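Local coordinates for hypothetical bacterial 6-phosphogluconolactonase (Bacteroides fragilis, PDB 3SCY), which is a putative 6-phosphogluconolactonase, a seven-bladed beta-propeller that probably hydrolyses 6-phosphogluconolactone to 6-phosphogluconate, at residues A[120-125]-A[167-172]; A[75-80]-A[112-117]; A[96-101]-A[137-142]; A[225-230]-A[236-241]; A[251-256]-A[273-278]. All blocks are in the same frame, centred on the assembly; numbering follows the deposited sequence.

Interaction 1. Residues A[120-125]-A[167-172]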
# COMPACT_ATOMS: atom_id res chain seq x y z
N GLY A 120 7.32 -14.08 6.67
CA GLY A 120 8.19 -14.13 5.49
C GLY A 120 7.54 -15.02 4.45
O GLY A 120 8.14 -15.98 3.96
N SER A 121 6.27 -14.75 4.17
CA SER A 121 5.45 -15.55 3.29
C SER A 121 4.35 -14.68 2.71
O SER A 121 4.17 -13.52 3.11
CB SER A 121 4.83 -16.71 4.09
OG SER A 121 4.02 -16.21 5.15
N ILE A 122 3.57 -15.28 1.79
CA ILE A 122 2.39 -14.67 1.23
C ILE A 122 1.26 -15.70 1.31
O ILE A 122 1.50 -16.91 1.21
CB ILE A 122 2.56 -14.10 -0.20
CG1 ILE A 122 2.90 -15.21 -1.22
CG2 ILE A 122 3.59 -12.97 -0.21
CD1 ILE A 122 2.92 -14.70 -2.69
N THR A 123 0.06 -15.22 1.58
CA THR A 123 -1.10 -16.10 1.72
C THR A 123 -2.15 -15.73 0.67
O THR A 123 -2.45 -14.56 0.47
CB THR A 123 -1.69 -16.03 3.16
OG1 THR A 123 -0.66 -16.33 4.09
CG2 THR A 123 -2.84 -17.03 3.36
N VAL A 124 -2.75 -16.76 0.04
CA VAL A 124 -3.81 -16.58 -0.95
C VAL A 124 -5.12 -17.05 -0.34
O VAL A 124 -5.15 -18.16 0.23
CB VAL A 124 -3.48 -17.41 -2.24
CG1 VAL A 124 -4.58 -17.29 -3.29
CG2 VAL A 124 -2.13 -16.99 -2.83
N PHE A 125 -6.18 -16.24 -0.50
CA PHE A 125 -7.53 -16.62 -0.07
C PHE A 125 -8.48 -16.49 -1.24
O PHE A 125 -8.61 -15.38 -1.77
CB PHE A 125 -8.06 -15.72 1.07
CG PHE A 125 -7.24 -15.59 2.32
CD1 PHE A 125 -6.20 -14.67 2.39
CD2 PHE A 125 -7.53 -16.36 3.44
CE1 PHE A 125 -5.46 -14.52 3.56
CE2 PHE A 125 -6.75 -16.25 4.59
CZ PHE A 125 -5.73 -15.32 4.65
N LYS A 167 -1.00 -10.33 -15.53
CA LYS A 167 -0.36 -11.63 -15.72
C LYS A 167 0.53 -12.11 -14.57
O LYS A 167 0.77 -13.32 -14.47
CB LYS A 167 0.49 -11.60 -16.99
CG LYS A 167 -0.33 -11.33 -18.25
CD LYS A 167 0.55 -11.24 -19.50
CE LYS A 167 -0.23 -10.69 -20.67
NZ LYS A 167 0.64 -10.47 -21.85
N TYR A 168 1.04 -11.20 -13.76
CA TYR A 168 1.99 -11.55 -12.71
C TYR A 168 1.68 -10.92 -11.40
O TYR A 168 0.99 -9.91 -11.33
CB TYR A 168 3.42 -11.11 -13.12
CG TYR A 168 3.78 -11.59 -14.51
CD1 TYR A 168 4.08 -12.93 -14.75
CD2 TYR A 168 3.69 -10.74 -15.61
CE1 TYR A 168 4.40 -13.38 -16.03
CE2 TYR A 168 3.97 -11.18 -16.90
CZ TYR A 168 4.32 -12.50 -17.11
OH TYR A 168 4.56 -12.95 -18.38
N LEU A 169 2.20 -11.54 -10.34
CA LEU A 169 2.16 -10.98 -9.00
C LEU A 169 3.61 -10.78 -8.57
O LEU A 169 4.41 -11.72 -8.65
CB LEU A 169 1.40 -11.87 -8.01
CG LEU A 169 1.27 -11.26 -6.60
CD1 LEU A 169 -0.10 -11.41 -6.05
CD2 LEU A 169 2.30 -11.88 -5.65
N LEU A 170 3.96 -9.55 -8.16
CA LEU A 170 5.29 -9.21 -7.68
C LEU A 170 5.23 -8.99 -6.19
O LEU A 170 4.34 -8.27 -5.70
CB LEU A 170 5.85 -7.99 -8.41
CG LEU A 170 5.94 -8.12 -9.94
CD1 LEU A 170 6.51 -6.88 -10.55
CD2 LEU A 170 6.84 -9.30 -10.37
N ALA A 171 6.12 -9.64 -5.43
CA ALA A 171 6.08 -9.56 -3.98
C ALA A 171 7.40 -9.02 -3.44
O ALA A 171 8.45 -9.65 -3.61
CB ALA A 171 5.79 -10.94 -3.41
N ASP A 172 7.34 -7.85 -2.77
CA ASP A 172 8.56 -7.21 -2.25
C ASP A 172 9.01 -7.85 -0.97
O ASP A 172 8.21 -7.98 -0.03
CB ASP A 172 8.30 -5.71 -1.98
CG ASP A 172 8.01 -4.86 -3.19
OD1 ASP A 172 8.25 -5.34 -4.32
OD2 ASP A 172 7.58 -3.69 -3.01

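Interaction 2. Residues A[75-80]-A[112-117]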
# COMPACT_ATOMS: atom_id res chain seq x y z
N ALA A 75 -2.99 -13.63 13.52
CA ALA A 75 -2.74 -13.06 12.17
C ALA A 75 -3.84 -13.50 11.21
O ALA A 75 -4.09 -14.70 11.06
CB ALA A 75 -1.37 -13.47 11.66
N ALA A 76 -4.52 -12.53 10.57
CA ALA A 76 -5.68 -12.87 9.78
C ALA A 76 -6.03 -11.78 8.77
O ALA A 76 -5.35 -10.75 8.68
CB ALA A 76 -6.88 -13.07 10.72
N VAL A 77 -7.09 -12.05 7.99
CA VAL A 77 -7.72 -11.09 7.08
C VAL A 77 -9.19 -11.05 7.41
O VAL A 77 -9.79 -12.11 7.63
CB VAL A 77 -7.47 -11.40 5.59
CG1 VAL A 77 -8.24 -10.43 4.69
CG2 VAL A 77 -5.98 -11.34 5.30
N SER A 78 -9.77 -9.85 7.45
CA SER A 78 -11.19 -9.66 7.70
C SER A 78 -11.85 -9.17 6.44
O SER A 78 -11.27 -8.32 5.76
CB SER A 78 -11.40 -8.64 8.82
OG SER A 78 -10.80 -9.08 10.03
N ALA A 79 -13.05 -9.66 6.14
CA ALA A 79 -13.84 -9.26 4.98
C ALA A 79 -15.08 -8.56 5.46
O ALA A 79 -15.77 -9.07 6.35
CB ALA A 79 -14.21 -10.48 4.16
N PHE A 80 -15.40 -7.42 4.85
CA PHE A 80 -16.56 -6.62 5.22
C PHE A 80 -17.42 -6.25 4.04
O PHE A 80 -16.88 -5.98 2.96
CB PHE A 80 -16.09 -5.27 5.83
CG PHE A 80 -15.16 -5.34 7.00
CD1 PHE A 80 -13.79 -5.48 6.82
CD2 PHE A 80 -15.65 -5.23 8.31
CE1 PHE A 80 -12.92 -5.54 7.89
CE2 PHE A 80 -14.78 -5.30 9.39
CZ PHE A 80 -13.43 -5.47 9.18
N ILE A 112 -7.70 -12.90 -2.70
CA ILE A 112 -6.98 -11.92 -1.89
C ILE A 112 -5.60 -12.49 -1.66
O ILE A 112 -5.50 -13.70 -1.37
CB ILE A 112 -7.70 -11.68 -0.51
CG1 ILE A 112 -9.04 -10.96 -0.67
CG2 ILE A 112 -6.75 -10.99 0.54
CD1 ILE A 112 -8.97 -9.46 -1.11
N VAL A 113 -4.55 -11.64 -1.72
CA VAL A 113 -3.20 -12.09 -1.41
C VAL A 113 -2.64 -11.17 -0.33
O VAL A 113 -2.80 -9.96 -0.45
CB VAL A 113 -2.25 -12.12 -2.65
CG1 VAL A 113 -0.90 -12.71 -2.29
CG2 VAL A 113 -2.86 -12.89 -3.81
N THR A 114 -2.03 -11.72 0.72
CA THR A 114 -1.37 -10.93 1.76
C THR A 114 0.15 -11.03 1.67
O THR A 114 0.69 -12.08 1.31
CB THR A 114 -1.80 -11.36 3.19
OG1 THR A 114 -1.36 -12.69 3.45
CG2 THR A 114 -3.28 -11.24 3.41
N ALA A 115 0.82 -9.99 2.19
CA ALA A 115 2.26 -9.99 2.42
C ALA A 115 2.44 -10.16 3.92
O ALA A 115 2.04 -9.27 4.70
CB ALA A 115 2.89 -8.70 1.93
N ASN A 116 3.04 -11.28 4.36
CA ASN A 116 3.20 -11.55 5.78
C ASN A 116 4.61 -11.19 6.18
O ASN A 116 5.57 -11.88 5.82
CB ASN A 116 2.85 -13.01 6.12
CG ASN A 116 1.53 -13.43 5.54
OD1 ASN A 116 0.56 -12.65 5.48
ND2 ASN A 116 1.49 -14.65 5.03
N TYR A 117 4.73 -10.06 6.90
CA TYR A 117 6.02 -9.49 7.25
C TYR A 117 6.86 -10.41 8.11
O TYR A 117 8.05 -10.63 7.84
CB TYR A 117 5.84 -8.13 7.95
CG TYR A 117 7.14 -7.43 8.25
CD1 TYR A 117 7.75 -6.63 7.29
CD2 TYR A 117 7.82 -7.65 9.45
CE1 TYR A 117 8.97 -6.00 7.54
CE2 TYR A 117 9.04 -7.03 9.71
CZ TYR A 117 9.60 -6.20 8.75
OH TYR A 117 10.80 -5.58 8.99

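Interaction 3. Residues A[96-101]-A[137-142]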
# COMPACT_ATOMS: atom_id res chain seq x y z
N LYS A 96 -7.53 -16.98 8.93
CA LYS A 96 -6.14 -16.90 9.39
C LYS A 96 -5.17 -16.93 8.21
O LYS A 96 -5.38 -17.66 7.24
CB LYS A 96 -5.86 -18.06 10.37
CG LYS A 96 -6.77 -18.05 11.60
CD LYS A 96 -6.56 -16.83 12.54
CE LYS A 96 -7.24 -17.01 13.89
NZ LYS A 96 -8.72 -16.90 13.81
N THR A 97 -4.10 -16.13 8.30
CA THR A 97 -3.10 -16.10 7.23
C THR A 97 -2.11 -17.23 7.35
O THR A 97 -1.44 -17.52 6.37
CB THR A 97 -2.33 -14.78 7.27
OG1 THR A 97 -1.77 -14.60 8.57
CG2 THR A 97 -3.18 -13.62 6.91
N MSE A 98 -1.89 -17.74 8.59
CA MSE A 98 -0.88 -18.77 8.88
C MSE A 98 0.52 -18.23 8.49
O MSE A 98 1.41 -18.97 8.08
CB MSE A 98 -1.24 -20.10 8.23
CG MSE A 98 -2.39 -20.78 9.00
SE MSE A 98 -3.27 -22.08 7.95
CE MSE A 98 -4.12 -20.94 6.70
N GLY A 99 0.68 -16.93 8.70
CA GLY A 99 1.90 -16.18 8.44
C GLY A 99 1.80 -14.91 9.24
O GLY A 99 0.85 -14.15 9.08
N ALA A 100 2.75 -14.71 10.14
CA ALA A 100 2.73 -13.60 11.07
C ALA A 100 2.89 -12.24 10.41
O ALA A 100 3.60 -12.09 9.42
CB ALA A 100 3.80 -13.79 12.12
N ASP A 101 2.21 -11.26 11.01
CA ASP A 101 2.20 -9.84 10.67
C ASP A 101 1.84 -9.53 9.21
O ASP A 101 2.59 -8.83 8.50
CB ASP A 101 3.51 -9.15 11.09
CG ASP A 101 3.65 -9.05 12.60
OD1 ASP A 101 2.63 -8.83 13.28
OD2 ASP A 101 4.78 -9.21 13.10
N SER A 137 -6.04 -20.81 0.52
CA SER A 137 -5.85 -21.89 -0.46
C SER A 137 -4.37 -22.12 -0.72
O SER A 137 -4.00 -23.18 -1.23
CB SER A 137 -6.56 -21.60 -1.77
OG SER A 137 -6.13 -20.33 -2.24
N ASP A 138 -3.50 -21.16 -0.35
CA ASP A 138 -2.05 -21.31 -0.52
C ASP A 138 -1.30 -20.43 0.45
O ASP A 138 -1.74 -19.34 0.75
CB ASP A 138 -1.66 -20.95 -1.97
CG ASP A 138 -0.37 -21.55 -2.49
OD1 ASP A 138 0.25 -22.39 -1.77
OD2 ASP A 138 -0.02 -21.27 -3.67
N VAL A 139 -0.19 -20.94 0.98
CA VAL A 139 0.75 -20.21 1.85
C VAL A 139 2.12 -20.47 1.22
O VAL A 139 2.55 -21.64 1.16
CB VAL A 139 0.69 -20.58 3.37
CG1 VAL A 139 1.71 -19.76 4.19
CG2 VAL A 139 -0.70 -20.38 3.94
N ILE A 140 2.74 -19.42 0.68
CA ILE A 140 4.00 -19.54 -0.05
C ILE A 140 5.12 -19.00 0.82
O ILE A 140 5.13 -17.81 1.13
CB ILE A 140 3.91 -18.83 -1.44
CG1 ILE A 140 2.70 -19.39 -2.24
CG2 ILE A 140 5.22 -18.99 -2.24
CD1 ILE A 140 2.20 -18.58 -3.40
N GLU A 141 6.03 -19.88 1.25
CA GLU A 141 7.14 -19.51 2.13
C GLU A 141 8.37 -19.12 1.32
O GLU A 141 8.57 -19.61 0.20
CB GLU A 141 7.49 -20.69 3.06
CG GLU A 141 6.40 -21.03 4.06
CD GLU A 141 6.30 -20.18 5.32
OE1 GLU A 141 7.22 -19.39 5.60
OE2 GLU A 141 5.29 -20.36 6.04
N PHE A 142 9.17 -18.22 1.88
CA PHE A 142 10.41 -17.78 1.24
C PHE A 142 11.57 -18.09 2.15
O PHE A 142 11.39 -18.29 3.36
CB PHE A 142 10.36 -16.28 0.90
CG PHE A 142 9.23 -15.96 -0.04
CD1 PHE A 142 9.39 -16.08 -1.42
CD2 PHE A 142 8.00 -15.52 0.45
CE1 PHE A 142 8.32 -15.80 -2.29
CE2 PHE A 142 6.93 -15.25 -0.42
CZ PHE A 142 7.10 -15.38 -1.78
O HOH W 1 3.97 -18.36 6.83

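Interaction 4. Residues A[225-230]-A[236-241]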
# COMPACT_ATOMS: atom_id res chain seq x y z
N ALA A 225 7.87 1.05 -13.32
CA ALA A 225 7.54 0.71 -11.94
C ALA A 225 8.51 1.44 -11.03
O ALA A 225 9.63 1.78 -11.43
CB ALA A 225 7.61 -0.79 -11.72
N TYR A 226 8.09 1.68 -9.80
CA TYR A 226 8.89 2.41 -8.83
C TYR A 226 8.82 1.73 -7.49
O TYR A 226 7.72 1.39 -7.04
CB TYR A 226 8.43 3.88 -8.72
CG TYR A 226 8.52 4.59 -10.05
CD1 TYR A 226 9.68 5.26 -10.43
CD2 TYR A 226 7.43 4.63 -10.91
CE1 TYR A 226 9.79 5.87 -11.68
CE2 TYR A 226 7.52 5.23 -12.16
CZ TYR A 226 8.70 5.87 -12.53
OH TYR A 226 8.76 6.48 -13.76
N LEU A 227 9.97 1.50 -6.90
CA LEU A 227 10.08 0.83 -5.62
C LEU A 227 10.66 1.75 -4.57
O LEU A 227 11.66 2.42 -4.85
CB LEU A 227 11.00 -0.40 -5.79
CG LEU A 227 11.48 -1.12 -4.54
CD1 LEU A 227 10.33 -1.90 -3.88
CD2 LEU A 227 12.65 -2.08 -4.87
N ILE A 228 10.06 1.76 -3.37
CA ILE A 228 10.61 2.50 -2.24
C ILE A 228 11.28 1.48 -1.33
O ILE A 228 10.65 0.48 -0.95
CB ILE A 228 9.60 3.43 -1.49
CG1 ILE A 228 10.35 4.28 -0.44
CG2 ILE A 228 8.42 2.64 -0.86
CD1 ILE A 228 9.60 5.42 0.14
N ASN A 229 12.55 1.74 -0.98
CA ASN A 229 13.35 0.87 -0.13
C ASN A 229 13.40 1.45 1.26
O ASN A 229 13.90 2.57 1.44
CB ASN A 229 14.74 0.72 -0.72
CG ASN A 229 14.70 -0.07 -2.00
OD1 ASN A 229 14.29 -1.22 -2.03
ND2 ASN A 229 15.12 0.55 -3.10
N GLU A 230 12.89 0.69 2.25
CA GLU A 230 12.81 1.18 3.62
C GLU A 230 14.19 1.46 4.22
O GLU A 230 14.38 2.52 4.81
CB GLU A 230 12.07 0.18 4.52
CG GLU A 230 12.01 0.60 5.98
CD GLU A 230 11.03 -0.17 6.83
OE1 GLU A 230 9.93 -0.51 6.32
OE2 GLU A 230 11.30 -0.35 8.03
N ILE A 236 13.93 3.10 -6.50
CA ILE A 236 14.45 2.46 -7.69
C ILE A 236 13.38 2.55 -8.77
O ILE A 236 12.21 2.19 -8.54
CB ILE A 236 14.91 1.01 -7.46
CG1 ILE A 236 16.04 0.97 -6.39
CG2 ILE A 236 15.41 0.41 -8.77
CD1 ILE A 236 16.48 -0.48 -6.01
N ALA A 237 13.78 3.09 -9.93
CA ALA A 237 12.93 3.19 -11.10
C ALA A 237 13.24 2.05 -12.02
O ALA A 237 14.41 1.72 -12.24
CB ALA A 237 13.16 4.52 -11.82
N PHE A 238 12.20 1.42 -12.54
CA PHE A 238 12.32 0.31 -13.46
C PHE A 238 11.51 0.48 -14.68
O PHE A 238 10.40 1.04 -14.63
CB PHE A 238 11.78 -1.00 -12.82
CG PHE A 238 12.39 -1.48 -11.53
CD1 PHE A 238 11.83 -1.11 -10.31
CD2 PHE A 238 13.42 -2.41 -11.53
CE1 PHE A 238 12.35 -1.60 -9.11
CE2 PHE A 238 13.92 -2.93 -10.34
CZ PHE A 238 13.40 -2.51 -9.13
N ARG A 239 12.02 -0.07 -15.78
CA ARG A 239 11.25 -0.22 -16.99
C ARG A 239 10.47 -1.51 -16.77
O ARG A 239 11.05 -2.48 -16.24
CB ARG A 239 12.19 -0.26 -18.22
CG ARG A 239 11.45 -0.30 -19.55
CD ARG A 239 12.36 0.05 -20.73
NE ARG A 239 11.89 1.25 -21.43
CZ ARG A 239 12.40 2.46 -21.25
NH1 ARG A 239 13.41 2.65 -20.41
NH2 ARG A 239 11.91 3.49 -21.92
N TYR A 240 9.17 -1.53 -17.06
CA TYR A 240 8.38 -2.75 -16.89
C TYR A 240 7.75 -3.15 -18.22
O TYR A 240 7.09 -2.33 -18.86
CB TYR A 240 7.29 -2.70 -15.78
CG TYR A 240 6.45 -3.96 -15.80
CD1 TYR A 240 6.92 -5.13 -15.22
CD2 TYR A 240 5.26 -4.01 -16.51
CE1 TYR A 240 6.21 -6.33 -15.34
CE2 TYR A 240 4.53 -5.20 -16.61
CZ TYR A 240 5.00 -6.35 -16.02
OH TYR A 240 4.29 -7.52 -16.14
N ALA A 241 7.92 -4.41 -18.63
CA ALA A 241 7.30 -4.96 -19.84
C ALA A 241 7.33 -6.44 -19.80
O ALA A 241 8.37 -7.01 -19.49
CB ALA A 241 8.00 -4.47 -21.11

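Interaction 5. Residues A[251-256]-A[273-278]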
# COMPACT_ATOMS: atom_id res chain seq x y z
N VAL A 251 17.55 6.68 -6.91
CA VAL A 251 17.63 8.03 -6.34
C VAL A 251 17.43 7.95 -4.83
O VAL A 251 16.85 7.00 -4.33
CB VAL A 251 16.64 9.06 -6.97
CG1 VAL A 251 16.93 9.26 -8.45
CG2 VAL A 251 15.18 8.65 -6.75
N ALA A 252 17.92 8.95 -4.11
CA ALA A 252 17.78 9.01 -2.68
C ALA A 252 16.51 9.71 -2.29
O ALA A 252 16.33 10.89 -2.61
CB ALA A 252 18.98 9.74 -2.07
N ALA A 253 15.62 9.02 -1.56
CA ALA A 253 14.41 9.65 -1.01
C ALA A 253 14.79 10.23 0.33
O ALA A 253 14.43 11.35 0.67
CB ALA A 253 13.30 8.62 -0.85
N ASP A 254 15.57 9.45 1.10
CA ASP A 254 16.07 9.83 2.43
C ASP A 254 17.52 10.28 2.28
O ASP A 254 18.33 9.57 1.68
CB ASP A 254 15.96 8.63 3.39
CG ASP A 254 16.75 8.70 4.69
OD1 ASP A 254 16.84 9.81 5.27
OD2 ASP A 254 17.21 7.64 5.16
N THR A 255 17.84 11.44 2.85
CA THR A 255 19.22 11.94 2.73
C THR A 255 19.88 12.08 4.12
O THR A 255 20.97 12.67 4.20
CB THR A 255 19.23 13.27 1.96
OG1 THR A 255 18.53 14.25 2.72
CG2 THR A 255 18.66 13.13 0.54
N VAL A 256 19.26 11.54 5.19
CA VAL A 256 19.80 11.66 6.57
C VAL A 256 20.05 10.27 7.19
O VAL A 256 20.23 10.17 8.42
CB VAL A 256 18.94 12.56 7.50
CG1 VAL A 256 18.99 14.02 7.06
CG2 VAL A 256 17.50 12.08 7.60
N LEU A 273 6.40 12.09 -8.59
CA LEU A 273 6.48 10.93 -7.72
C LEU A 273 6.76 11.43 -6.30
O LEU A 273 7.61 12.31 -6.10
CB LEU A 273 7.57 9.96 -8.19
CG LEU A 273 7.65 8.65 -7.37
CD1 LEU A 273 7.80 7.47 -8.24
CD2 LEU A 273 8.75 8.70 -6.30
N TYR A 274 6.11 10.81 -5.32
CA TYR A 274 6.28 11.17 -3.92
C TYR A 274 6.68 9.94 -3.12
O TYR A 274 6.15 8.85 -3.36
CB TYR A 274 4.94 11.73 -3.36
CG TYR A 274 4.52 12.99 -4.09
CD1 TYR A 274 3.79 12.92 -5.27
CD2 TYR A 274 4.83 14.24 -3.58
CE1 TYR A 274 3.44 14.07 -5.98
CE2 TYR A 274 4.43 15.41 -4.24
CZ TYR A 274 3.77 15.32 -5.45
OH TYR A 274 3.42 16.48 -6.11
N ALA A 275 7.59 10.13 -2.16
CA ALA A 275 8.03 9.02 -1.32
C ALA A 275 8.19 9.52 0.10
O ALA A 275 8.76 10.59 0.30
CB ALA A 275 9.33 8.43 -1.85
N SER A 276 7.66 8.79 1.09
CA SER A 276 7.73 9.26 2.46
C SER A 276 8.88 8.66 3.25
O SER A 276 9.35 7.56 2.92
CB SER A 276 6.41 9.04 3.19
OG SER A 276 6.15 7.66 3.45
N ASN A 277 9.31 9.39 4.28
CA ASN A 277 10.40 9.02 5.17
C ASN A 277 9.97 9.16 6.59
O ASN A 277 9.32 10.14 6.94
CB ASN A 277 11.59 9.95 4.95
CG ASN A 277 12.25 9.83 3.60
OD1 ASN A 277 12.53 8.73 3.11
ND2 ASN A 277 12.61 10.98 3.02
N ARG A 278 10.36 8.21 7.43
CA ARG A 278 10.09 8.24 8.86
C ARG A 278 11.39 8.34 9.66
O ARG A 278 12.48 8.27 9.09
CB ARG A 278 9.36 6.96 9.27
CG ARG A 278 8.01 6.79 8.57
CD ARG A 278 7.48 5.37 8.72
NE ARG A 278 8.25 4.40 7.94
CZ ARG A 278 8.10 3.08 8.03
NH1 ARG A 278 7.24 2.56 8.89
NH2 ARG A 278 8.82 2.27 7.26

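Interaction 1. Residues A[120-125]-A[167-172]
Ile122 of strand 121-126 reaches across to Leu169 and Ala171 of strand 168-173 and carries the whole contact from its own side. Its CB divides the work between two branches. CG2 leaves beside the backbone N and comes up to the methyl of Ala171, with Ile122 CG2 and Ala171 CB 4.4 Å apart, a loose touch between two carbons. The other branch takes the crowded position: with chi1 at 63°, CG1 stands between the backbone N and the carbonyl carbon. From there the chain runs on extended, chi2 174°, and carries its end to the leucine, where Ile122 CD1 lies 4.1 Å from Leu169 CD2. The two strands belong to successive four-stranded blades of the seven-bladed beta-propeller, and the side chains pack one sheet against the next rather than joining neighbouring strands of one; the closest CA atoms, those of Ile122 and Ala171, are 8.2 Å apart. Leu169 runs the opposite way, so that the two chains overlap alongside each other instead of meeting head on. Around the isoleucine, Leu157 and Val160 of strand 157-162 and Phe182 of strand 178-184 add further apolar surface. At its own blade, the backbone of Ile122 is hydrogen-bonded to that of Ile140 in the outer strand 138-141.

Interaction 2. Residues A[75-80]-A[112-117]
Val77 of strand 76-83 faces Thr114 and Ile112 of strand 111-116, and everything that passes directly between the two segments is apolar packing. The closer pair is methyl against methyl: Val77 CG2 and Thr114 CG2 are modelled 3.3 Å apart, an approach so short that its exact length is doubtful. The other valine methyl, CG1, which stands anti to the backbone N at a chi1 of 176°, spreads toward Ile112, with Val77 CG1 to Ile112 CG2 at a relaxed 4.4 Å. Valine and threonine pass alongside each other in opposite directions, while Leu133 and the ring of Phe125 also pack on Val77. These strands are the third of one propeller blade and the second of the next, so the contact lies in the buried interface between blades.

Hydrogen bonding stays on the threonine side. Thr114 OG1 donates to Asn116 OD1 at 2.8 Å, two residues along the same strand, approaching 26° out of the amide carbonyl plane. The amide's ND2 in turn is bonded to Ser121 OG and Thr123 OG1 of the adjoining strand, and Thr114 OG1 has a further, weak bond with Thr123 N. Thr114 therefore works as a two-sided residue: its hydroxyl is committed to the polar network of its own blade, which leaves the methyl to face the valine of the preceding one.

Interaction 3. Residues A[96-101]-A[137-142]
Val139 of strand 138-141 presses both of its methyls against the turn made by Thr97 and Met98, in the loop that leads from one propeller blade into the next. This is the closely packed part. Val139 CG2 lies 3.8 Å from Thr97 O, and Val139 CG1 is 4.0 Å from Met98 O, so the forked side chain sets one branch against each of two successive carbonyl oxygens. Val139 CG2 also approaches Met98 CB at 4.3 Å. Met98, a selenomethionine in the crystal, has a backbone phi of 60°, and the chain turns sharply there. The turn is tied internally by Thr97 OG1, which donates to Gly99 O at 2.7 Å, and Thr97 O accepts a hydrogen bond from Thr123 OG1 in the strand next to 138-141.

Further out, the contact becomes loose and wet. The exposed carboxylate of Glu141 does not touch the loop directly; a water links the two, donating to Met98 O at 2.9 Å and to Glu141 OE2 at 2.5 Å, the latter so unusually short that its exact length is doubtful. The Met98 side chain also touches Ala136 in the loop before the strand. Strand 138-141 is the outermost of its blade and begins at a classic beta bulge, where Ser137 and Asp138 both face Val124. The chemistry is accordingly split: carbonyls and methyls meet by van der Waals contact where the loop is covered, one carbonyl being bonded by the blade itself, whereas on the solvent side a water makes the polar link.

Interaction 4. Residues A[225-230]-A[236-241]
Ala225 to Leu227 pair antiparallel with Phe238 to Ile236 in a beta hairpin formed by the second and third strands of one propeller blade; the axes of 225-229 and 236-241 approach to 4.8 Å, at 153° between their directions. Two hydrogen-bonded pairs, Ala225 with Phe238 and Leu227 with Ile236, flank the non-hydrogen-bonded pair of Tyr226 and Ala237. Each hydrogen-bonded pair makes two mutual N-H to O bonds; that from Phe238 N to Ala225 O is 2.8 Å long.

On the face bearing Leu227 and Phe238, the phenylalanine ring is met from two sides. Leu227 CB lies at its edge in the ring plane, 3.8 Å from Phe238 CE1, while Ile236 CG2 sits over one face, offset toward the rim. Ala225 CB adds to this layer, 4.3 Å from Phe238 CB. The opposite face carries Tyr226, whose ring passes obliquely beside the methyl of Ala237, with Tyr226 CE1 and Ala237 CB 3.6 Å apart. Its hydroxyl reaches beyond the hairpin to Gly294 O, and Ile264 and Leu266 of the next blade pack against its side chain.

Near the turn, Asn229 crosses over Ile236 at a slant. Its CG stands beside the backbone N, chi1 -68°, which brings the amide nitrogen back toward the hairpin: Asn229 ND2 is hydrogen-bonded to Thr234 OG1 and rests 3.4 Å from Ile236 CD1.

Interaction 5. Residues A[251-256]-A[273-278]
Asn277 points the N and O end of its amide at the bend formed by Ala253 and Asp254, so that both atoms are engaged. Asn277 ND2 donates to Ala253 O over 3.0 Å in a nearly straight bond, with an angle of 165° at the hydrogen. The acceptor lies close to the plane of the asparagine amide, but the donor stands well above the plane of the Ala253 carbonyl, 60° out of it. Asn277 OD1 is placed against the CH2 of Asp254, 3.4 Å from Asp254 CB, and is hydrogen-bonded to Ser261 OG; ND2 has a second partner in Tyr301 OH. Alongside, the methyls of Ala253 and Ala275 face each other, CB to CB 4.1 Å.

Asp254 points its carboxylate along its own chain. CG stands anti to the backbone N at a chi1 of 165°, and Asp254 OD1 accepts from Val256 N at 3.0 Å, met from above the carboxylate plane: an Asx turn. It shapes the chain just beyond the outermost strand of one blade, 244-252, on its way to 261-266, the first strand of the next, and the asparagine bond ties this connection between blades of the beta-propeller to the second strand of the blade it enters.

How the interactions relate
Interactions 1 and 2 are buried, purely apolar touches between successive blades, and they share a sheet: strands 111-116 and 121-126 are neighbours in it. Interaction 3 joins the same sheet at its outer strand and is the partly exposed one, where water enters. Interactions 1 to 3 thus surround one blade and touch each other. Interactions 4 and 5 are also buried. Interaction 4 differs in kind, being backbone pairing within a blade, and covers the most surface. Interaction 5 combines one amide hydrogen bond with methyl packing where a connection between blades meets the next blade; it adjoins interaction 4 through the salt bridge of Glu230 with Arg278. The centres of interactions 3 and 5 are about 30 Å apart.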